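Local atomic coordinates of chromosome-partitioning protein Spo0J (Thermus thermophilus HB27, PDB entry 1VZ0), a protein that binds the centromere-like DNA site parS, stimulates the ATPase activity of its partner Soj and is probably involved in chromosome partitioning. Residues D101-L113 against A129-R143. Numbering follows the deposited sequence.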
ATOM      1  N   ASP C 101      -0.696   9.177 -24.636  1.00 35.28           N
ATOM      2  CA  ASP C 101      -1.497   8.587 -23.575  1.00 38.55           C
ATOM      3  C   ASP C 101      -0.849   7.301 -23.084  1.00 39.32           C
ATOM      4  O   ASP C 101      -0.739   7.052 -21.882  1.00 37.66           O
ATOM      5  CB  ASP C 101      -2.905   8.294 -24.089  1.00 39.89           C
ATOM      6  CG  ASP C 101      -3.667   9.559 -24.439  1.00 44.51           C
ATOM      7  OD1 ASP C 101      -4.836   9.460 -24.865  1.00 48.06           O
ATOM      8  OD2 ASP C 101      -3.092  10.659 -24.284  1.00 46.42           O
ATOM      9  N   ARG C 102      -0.406   6.498 -24.038  1.00 39.60           N
ATOM     10  CA  ARG C 102       0.231   5.227 -23.757  1.00 39.00           C
ATOM     11  C   ARG C 102       1.488   5.365 -22.881  1.00 38.47           C
ATOM     12  O   ARG C 102       1.683   4.582 -21.946  1.00 39.00           O
ATOM     13  CB  ARG C 102       0.545   4.551 -25.092  1.00 38.83           C
ATOM     14  CG  ARG C 102       1.264   3.236 -25.007  1.00 46.31           C
ATOM     15  CD  ARG C 102       1.486   2.687 -26.405  1.00 53.83           C
ATOM     16  NE  ARG C 102       2.624   1.777 -26.458  1.00 62.05           N
ATOM     17  CZ  ARG C 102       2.712   0.662 -25.746  1.00 68.02           C
ATOM     18  NH1 ARG C 102       1.721   0.330 -24.931  1.00 72.12           N
ATOM     19  NH2 ARG C 102       3.787  -0.113 -25.843  1.00 69.28           N
ATOM     20  N   GLU C 103       2.327   6.359 -23.170  1.00 37.32           N
ATOM     21  CA  GLU C 103       3.549   6.569 -22.390  1.00 36.88           C
ATOM     22  C   GLU C 103       3.194   7.053 -20.988  1.00 36.34           C
ATOM     23  O   GLU C 103       3.840   6.679 -20.008  1.00 35.67           O
ATOM     24  CB  GLU C 103       4.464   7.619 -23.043  1.00 36.19           C
ATOM     25  CG  GLU C 103       4.830   7.370 -24.506  1.00 42.68           C
ATOM     26  CD  GLU C 103       5.739   8.456 -25.067  1.00 44.04           C
ATOM     27  OE1 GLU C 103       6.971   8.352 -24.883  1.00 42.43           O
ATOM     28  OE2 GLU C 103       5.216   9.420 -25.673  1.00 45.38           O
ATOM     29  N   ALA C 104       2.175   7.906 -20.903  1.00 34.80           N
ATOM     30  CA  ALA C 104       1.749   8.457 -19.626  1.00 35.31           C
ATOM     31  C   ALA C 104       1.268   7.335 -18.717  1.00 36.30           C
ATOM     32  O   ALA C 104       1.540   7.333 -17.515  1.00 34.14           O
ATOM     33  CB  ALA C 104       0.649   9.474 -19.834  1.00 28.25           C
ATOM     34  N   LEU C 105       0.555   6.380 -19.301  1.00 36.33           N
ATOM     35  CA  LEU C 105       0.046   5.244 -18.545  1.00 37.08           C
ATOM     36  C   LEU C 105       1.219   4.381 -18.099  1.00 36.94           C
ATOM     37  O   LEU C 105       1.288   3.949 -16.949  1.00 38.62           O
ATOM     38  CB  LEU C 105      -0.884   4.405 -19.411  1.00 35.67           C
ATOM     39  CG  LEU C 105      -2.103   3.778 -18.735  1.00 39.03           C
ATOM     40  CD1 LEU C 105      -2.573   2.606 -19.587  1.00 34.68           C
ATOM     41  CD2 LEU C 105      -1.768   3.307 -17.327  1.00 41.18           C
ATOM     42  N   GLU C 106       2.136   4.130 -19.025  1.00 37.65           N
ATOM     43  CA  GLU C 106       3.308   3.330 -18.728  1.00 36.38           C
ATOM     44  C   GLU C 106       4.079   3.982 -17.572  1.00 36.66           C
ATOM     45  O   GLU C 106       4.533   3.296 -16.655  1.00 34.13           O
ATOM     46  CB  GLU C 106       4.181   3.211 -19.984  1.00 39.23           C
ATOM     47  CG  GLU C 106       5.532   2.531 -19.771  1.00 50.74           C
ATOM     48  CD  GLU C 106       6.287   2.269 -21.079  1.00 56.00           C
ATOM     49  OE1 GLU C 106       7.488   1.917 -21.017  1.00 55.88           O
ATOM     50  OE2 GLU C 106       5.679   2.410 -22.163  1.00 54.64           O
ATOM     51  N   LEU C 107       4.210   5.305 -17.602  1.00 33.12           N
ATOM     52  CA  LEU C 107       4.922   5.994 -16.536  1.00 33.19           C
ATOM     53  C   LEU C 107       4.165   5.855 -15.219  1.00 31.40           C
ATOM     54  O   LEU C 107       4.767   5.656 -14.170  1.00 29.70           O
ATOM     55  CB  LEU C 107       5.115   7.477 -16.871  1.00 33.95           C
ATOM     56  CG  LEU C 107       6.227   7.819 -17.870  1.00 41.07           C
ATOM     57  CD1 LEU C 107       6.206   9.317 -18.148  1.00 44.79           C
ATOM     58  CD2 LEU C 107       7.583   7.390 -17.316  1.00 39.17           C
ATOM     59  N   ALA C 108       2.842   5.954 -15.271  1.00 25.53           N
ATOM     60  CA  ALA C 108       2.047   5.834 -14.054  1.00 30.20           C
ATOM     61  C   ALA C 108       2.232   4.450 -13.435  1.00 30.80           C
ATOM     62  O   ALA C 108       2.384   4.314 -12.221  1.00 33.42           O
ATOM     63  CB  ALA C 108       0.576   6.081 -14.350  1.00 21.57           C
ATOM     64  N   LEU C 109       2.222   3.423 -14.273  1.00 30.70           N
ATOM     65  CA  LEU C 109       2.404   2.070 -13.785  1.00 29.16           C
ATOM     66  C   LEU C 109       3.803   1.898 -13.209  1.00 29.25           C
ATOM     67  O   LEU C 109       3.964   1.330 -12.133  1.00 27.56           O
ATOM     68  CB  LEU C 109       2.168   1.060 -14.910  1.00 23.22           C
ATOM     69  CG  LEU C 109       0.714   0.968 -15.380  1.00 26.49           C
ATOM     70  CD1 LEU C 109       0.646   0.206 -16.697  1.00 26.69           C
ATOM     71  CD2 LEU C 109      -0.144   0.294 -14.309  1.00 18.74           C
ATOM     72  N   VAL C 110       4.809   2.407 -13.914  1.00 32.37           N
ATOM     73  CA  VAL C 110       6.191   2.283 -13.459  1.00 30.97           C
ATOM     74  C   VAL C 110       6.479   3.007 -12.139  1.00 31.20           C
ATOM     75  O   VAL C 110       7.144   2.447 -11.262  1.00 30.16           O
ATOM     76  CB  VAL C 110       7.187   2.768 -14.558  1.00 33.02           C
ATOM     77  CG1 VAL C 110       8.606   2.856 -14.000  1.00 30.61           C
ATOM     78  CG2 VAL C 110       7.165   1.791 -15.734  1.00 34.94           C
ATOM     79  N   GLU C 111       5.982   4.232 -11.972  1.00 31.03           N
ATOM     80  CA  GLU C 111       6.260   4.950 -10.728  1.00 36.24           C
ATOM     81  C   GLU C 111       5.565   4.243  -9.571  1.00 37.06           C
ATOM     82  O   GLU C 111       6.040   4.234  -8.436  1.00 33.33           O
ATOM     83  CB  GLU C 111       5.801   6.414 -10.794  1.00 38.78           C
ATOM     84  CG  GLU C 111       4.306   6.632 -10.749  1.00 45.08           C
ATOM     85  CD  GLU C 111       3.920   8.063 -10.363  1.00 47.76           C
ATOM     86  OE1 GLU C 111       2.794   8.480 -10.703  1.00 52.12           O
ATOM     87  OE2 GLU C 111       4.725   8.766  -9.714  1.00 47.27           O
ATOM     88  N   ASN C 112       4.432   3.636  -9.874  1.00 37.52           N
ATOM     89  CA  ASN C 112       3.686   2.912  -8.871  1.00 36.23           C
ATOM     90  C   ASN C 112       4.477   1.669  -8.440  1.00 36.04           C
ATOM     91  O   ASN C 112       4.575   1.360  -7.249  1.00 35.50           O
ATOM     92  CB  ASN C 112       2.344   2.512  -9.456  1.00 42.72           C
ATOM     93  CG  ASN C 112       1.279   2.380  -8.412  1.00 48.67           C
ATOM     94  OD1 ASN C 112       1.231   1.396  -7.677  1.00 54.23           O
ATOM     95  ND2 ASN C 112       0.412   3.383  -8.330  1.00 54.46           N
ATOM     96  N   LEU C 113       5.055   0.972  -9.414  1.00 30.12           N
ATOM     97  CA  LEU C 113       5.831  -0.233  -9.142  1.00 27.09           C
ATOM     98  C   LEU C 113       7.127   0.023  -8.371  1.00 27.26           C
ATOM     99  O   LEU C 113       7.773  -0.913  -7.920  1.00 28.91           O
ATOM    100  CB  LEU C 113       6.143  -0.955 -10.455  1.00 22.82           C
ATOM    101  CG  LEU C 113       4.952  -1.677 -11.095  1.00 25.12           C
ATOM    102  CD1 LEU C 113       5.216  -1.962 -12.566  1.00 25.88           C
ATOM    103  CD2 LEU C 113       4.684  -2.966 -10.328  1.00 20.51           C
ATOM    104  N   ALA C 129      -0.157  -5.386 -16.600  1.00 27.44           N
ATOM    105  CA  ALA C 129      -0.695  -4.244 -17.319  1.00 30.45           C
ATOM    106  C   ALA C 129       0.328  -3.761 -18.351  1.00 33.46           C
ATOM    107  O   ALA C 129      -0.035  -3.389 -19.467  1.00 34.60           O
ATOM    108  CB  ALA C 129      -1.039  -3.116 -16.344  1.00 29.23           C
ATOM    109  N   LEU C 130       1.606  -3.768 -17.978  1.00 33.61           N
ATOM    110  CA  LEU C 130       2.651  -3.329 -18.892  1.00 34.99           C
ATOM    111  C   LEU C 130       2.743  -4.276 -20.089  1.00 39.83           C
ATOM    112  O   LEU C 130       2.974  -3.837 -21.216  1.00 38.91           O
ATOM    113  CB  LEU C 130       3.994  -3.242 -18.162  1.00 32.57           C
ATOM    114  CG  LEU C 130       4.140  -2.053 -17.204  1.00 32.56           C
ATOM    115  CD1 LEU C 130       5.420  -2.164 -16.383  1.00 29.29           C
ATOM    116  CD2 LEU C 130       4.130  -0.767 -18.017  1.00 29.19           C
ATOM    117  N   LEU C 131       2.548  -5.568 -19.838  1.00 40.14           N
ATOM    118  CA  LEU C 131       2.584  -6.568 -20.899  1.00 41.80           C
ATOM    119  C   LEU C 131       1.424  -6.337 -21.862  1.00 42.93           C
ATOM    120  O   LEU C 131       1.589  -6.421 -23.079  1.00 42.15           O
ATOM    121  CB  LEU C 131       2.463  -7.986 -20.326  1.00 41.31           C
ATOM    122  CG  LEU C 131       3.592  -8.569 -19.486  1.00 40.99           C
ATOM    123  CD1 LEU C 131       3.223  -9.996 -19.086  1.00 41.01           C
ATOM    124  CD2 LEU C 131       4.884  -8.547 -20.277  1.00 36.42           C
ATOM    125  N   GLU C 132       0.247  -6.061 -21.305  1.00 41.67           N
ATOM    126  CA  GLU C 132      -0.943  -5.831 -22.112  1.00 42.50           C
ATOM    127  C   GLU C 132      -0.782  -4.606 -22.994  1.00 43.95           C
ATOM    128  O   GLU C 132      -1.488  -4.444 -23.988  1.00 44.86           O
ATOM    129  CB  GLU C 132      -2.168  -5.665 -21.213  1.00 42.95           C
ATOM    130  CG  GLU C 132      -2.637  -6.962 -20.590  1.00 44.86           C
ATOM    131  CD  GLU C 132      -3.686  -6.752 -19.526  1.00 48.60           C
ATOM    132  OE1 GLU C 132      -4.234  -7.761 -19.034  1.00 53.59           O
ATOM    133  OE2 GLU C 132      -3.963  -5.585 -19.175  1.00 50.14           O
ATOM    134  N   MET C 133       0.153  -3.744 -22.625  1.00 43.33           N
ATOM    135  CA  MET C 133       0.406  -2.546 -23.395  1.00 46.32           C
ATOM    136  C   MET C 133       1.438  -2.812 -24.486  1.00 48.13           C
ATOM    137  O   MET C 133       1.806  -1.916 -25.236  1.00 46.64           O
ATOM    138  CB  MET C 133       0.865  -1.422 -22.469  1.00 45.85           C
ATOM    139  CG  MET C 133      -0.282  -0.779 -21.722  1.00 45.09           C
ATOM    140  SD  MET C 133       0.256   0.470 -20.587  1.00 52.79           S
ATOM    141  CE  MET C 133       1.275   1.511 -21.675  1.00 59.62           C
ATOM    142  N   GLY C 134       1.902  -4.052 -24.573  1.00 48.44           N
ATOM    143  CA  GLY C 134       2.868  -4.389 -25.601  1.00 49.28           C
ATOM    144  C   GLY C 134       4.298  -4.636 -25.157  1.00 49.95           C
ATOM    145  O   GLY C 134       5.115  -5.097 -25.955  1.00 49.97           O
ATOM    146  N   LEU C 135       4.621  -4.337 -23.902  1.00 48.16           N
ATOM    147  CA  LEU C 135       5.981  -4.561 -23.430  1.00 50.03           C
ATOM    148  C   LEU C 135       6.296  -6.022 -23.183  1.00 52.14           C
ATOM    149  O   LEU C 135       5.402  -6.864 -23.066  1.00 53.68           O
ATOM    150  CB  LEU C 135       6.263  -3.785 -22.146  1.00 48.99           C
ATOM    151  CG  LEU C 135       6.535  -2.289 -22.274  1.00 50.41           C
ATOM    152  CD1 LEU C 135       5.254  -1.564 -22.643  1.00 53.57           C
ATOM    153  CD2 LEU C 135       7.084  -1.764 -20.958  1.00 50.96           C
ATOM    154  N   THR C 136       7.593  -6.302 -23.103  1.00 54.53           N
ATOM    155  CA  THR C 136       8.093  -7.640 -22.858  1.00 54.57           C
ATOM    156  C   THR C 136       8.572  -7.661 -21.420  1.00 55.47           C
ATOM    157  O   THR C 136       8.832  -6.608 -20.828  1.00 51.48           O
ATOM    158  CB  THR C 136       9.301  -7.962 -23.752  1.00 56.83           C
ATOM    159  OG1 THR C 136       9.078  -7.439 -25.064  1.00 57.44           O
ATOM    160  CG2 THR C 136       9.504  -9.474 -23.844  1.00 60.27           C
ATOM    161  N   GLN C 137       8.691  -8.859 -20.861  1.00 57.80           N
ATOM    162  CA  GLN C 137       9.153  -9.006 -19.491  1.00 60.51           C
ATOM    163  C   GLN C 137      10.515  -8.333 -19.358  1.00 60.62           C
ATOM    164  O   GLN C 137      10.836  -7.753 -18.322  1.00 60.07           O
ATOM    165  CB  GLN C 137       9.251 -10.492 -19.125  1.00 60.31           C
ATOM    166  CG  GLN C 137       7.936 -11.248 -19.288  1.00 60.10           C
ATOM    167  CD  GLN C 137       7.961 -12.613 -18.634  1.00 62.04           C
ATOM    168  OE1 GLN C 137       7.004 -13.384 -18.737  1.00 62.27           O
ATOM    169  NE2 GLN C 137       9.057 -12.920 -17.951  1.00 64.85           N
ATOM    170  N   GLU C 138      11.300  -8.401 -20.430  1.00 62.21           N
ATOM    171  CA  GLU C 138      12.629  -7.807 -20.464  1.00 63.48           C
ATOM    172  C   GLU C 138      12.563  -6.298 -20.259  1.00 62.42           C
ATOM    173  O   GLU C 138      13.216  -5.757 -19.365  1.00 61.90           O
ATOM    174  CB  GLU C 138      13.315  -8.119 -21.802  1.00 68.90           C
ATOM    175  CG  GLU C 138      13.582  -9.608 -22.070  1.00 76.91           C
ATOM    176  CD  GLU C 138      12.333 -10.389 -22.473  1.00 82.83           C
ATOM    177  OE1 GLU C 138      11.403 -10.518 -21.649  1.00 85.65           O
ATOM    178  OE2 GLU C 138      12.281 -10.879 -23.621  1.00 85.50           O
ATOM    179  N   GLU C 139      11.773  -5.623 -21.089  1.00 61.78           N
ATOM    180  CA  GLU C 139      11.619  -4.170 -21.006  1.00 62.28           C
ATOM    181  C   GLU C 139      10.977  -3.798 -19.676  1.00 59.41           C
ATOM    182  O   GLU C 139      11.339  -2.797 -19.053  1.00 58.29           O
ATOM    183  CB  GLU C 139      10.740  -3.671 -22.150  1.00 66.14           C
ATOM    184  CG  GLU C 139      10.986  -4.390 -23.460  1.00 72.15           C
ATOM    185  CD  GLU C 139      10.059  -3.925 -24.559  1.00 75.93           C
ATOM    186  OE1 GLU C 139       8.832  -3.883 -24.324  1.00 76.13           O
ATOM    187  OE2 GLU C 139      10.556  -3.610 -25.661  1.00 78.75           O
ATOM    188  N   VAL C 140      10.005  -4.608 -19.263  1.00 56.52           N
ATOM    189  CA  VAL C 140       9.306  -4.408 -18.000  1.00 50.66           C
ATOM    190  C   VAL C 140      10.342  -4.486 -16.885  1.00 50.17           C
ATOM    191  O   VAL C 140      10.445  -3.586 -16.048  1.00 45.91           O
ATOM    192  CB  VAL C 140       8.246  -5.511 -17.778  1.00 49.93           C
ATOM    193  CG1 VAL C 140       7.691  -5.432 -16.363  1.00 47.32           C
ATOM    194  CG2 VAL C 140       7.132  -5.371 -18.798  1.00 45.19           C
ATOM    195  N   ALA C 141      11.110  -5.571 -16.891  1.00 49.01           N
ATOM    196  CA  ALA C 141      12.147  -5.798 -15.894  1.00 53.41           C
ATOM    197  C   ALA C 141      13.120  -4.629 -15.883  1.00 56.95           C
ATOM    198  O   ALA C 141      13.510  -4.134 -14.823  1.00 54.17           O
ATOM    199  CB  ALA C 141      12.888  -7.094 -16.199  1.00 51.50           C
ATOM    200  N   ARG C 142      13.512  -4.194 -17.074  1.00 61.16           N
ATOM    201  CA  ARG C 142      14.431  -3.078 -17.208  1.00 66.95           C
ATOM    202  C   ARG C 142      13.811  -1.829 -16.613  1.00 66.30           C
ATOM    203  O   ARG C 142      14.378  -1.206 -15.719  1.00 69.05           O
ATOM    204  CB  ARG C 142      14.763  -2.839 -18.683  1.00 72.45           C
ATOM    205  CG  ARG C 142      15.600  -3.942 -19.294  1.00 80.25           C
ATOM    206  CD  ARG C 142      15.911  -3.683 -20.755  1.00 85.38           C
ATOM    207  NE  ARG C 142      16.928  -4.613 -21.238  1.00 91.02           N
ATOM    208  CZ  ARG C 142      17.416  -4.620 -22.474  1.00 93.41           C
ATOM    209  NH1 ARG C 142      18.344  -5.507 -22.814  1.00 94.97           N
ATOM    210  NH2 ARG C 142      16.975  -3.747 -23.370  1.00 94.23           N
ATOM    211  N   ARG C 143      12.634  -1.473 -17.107  1.00 66.00           N
ATOM    212  CA  ARG C 143      11.951  -0.287 -16.626  1.00 65.21           C
ATOM    213  C   ARG C 143      11.772  -0.283 -15.108  1.00 63.87           C
ATOM    214  O   ARG C 143      11.606   0.778 -14.508  1.00 63.87           O
ATOM    215  CB  ARG C 143      10.596  -0.149 -17.324  1.00 68.08           C
ATOM    216  CG  ARG C 143      10.416   1.186 -18.031  1.00 73.80           C
ATOM    217  CD  ARG C 143      10.545   2.340 -17.043  1.00 78.81           C
ATOM    218  NE  ARG C 143      10.557   3.646 -17.695  1.00 82.46           N
ATOM    219  CZ  ARG C 143       9.586   4.108 -18.475  1.00 85.66           C
ATOM    220  NH1 ARG C 143       8.511   3.368 -18.711  1.00 84.02           N
ATOM    221  NH2 ARG C 143       9.687   5.316 -19.018  1.00 88.39           N
TER
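Leu130 inserts as a knob among Glu106, Leu109, Val110 and Leu113 of helix 101-113, dividing its two methyls: CD1 meets Leu113 CD1 at 3.8 Å, while CD2 lies 3.9 Å from Leu109 CD1. Leu109 and Leu130 run past one another in opposite directions, and the same Leu109 CD1 also reaches Ala129 CB and the sulfur of Met133. Glu106, its CG anti to the backbone N (chi1 173°) and its chain extended, crosses Leu130 at about a right angle. Its OE1 forms a salt bridge with Arg143 NH1 at 2.9 Å. Carboxylate and guanidinium planes stand 77° apart, so the charges meet through one close N–O pair rather than two side-by-side contacts. The bent Arg143 chain (chi2 -59°) lays CD against both Val110 methyls, 3.6 Å from CG1, and brings NH2 within 3.4 Å of Leu107 CD2. Leu135 lies alongside the carboxylate, its CD2 3.7 Å from Glu106 OE1. Where helix 120-132 ends in a Schellman motif at Gly134, Met133 turns toward helix 101-113; its SD lies 3.7 Å from Leu105 CD1, and its CE packs on Glu106 CB. The Arg102 guanidinium lies so near Met133 O in the model that its exact placement is doubtful. The end of helix 120-132 and the turn after it thus pack on helix 101-114, with Arg143 added from helix 137-144, probably the first helix of the helix-turn-helix motif. The chemistry is mostly aliphatic, made by leucines, Met133, Val110 and Ala129, with a single-contact ion pair at its side.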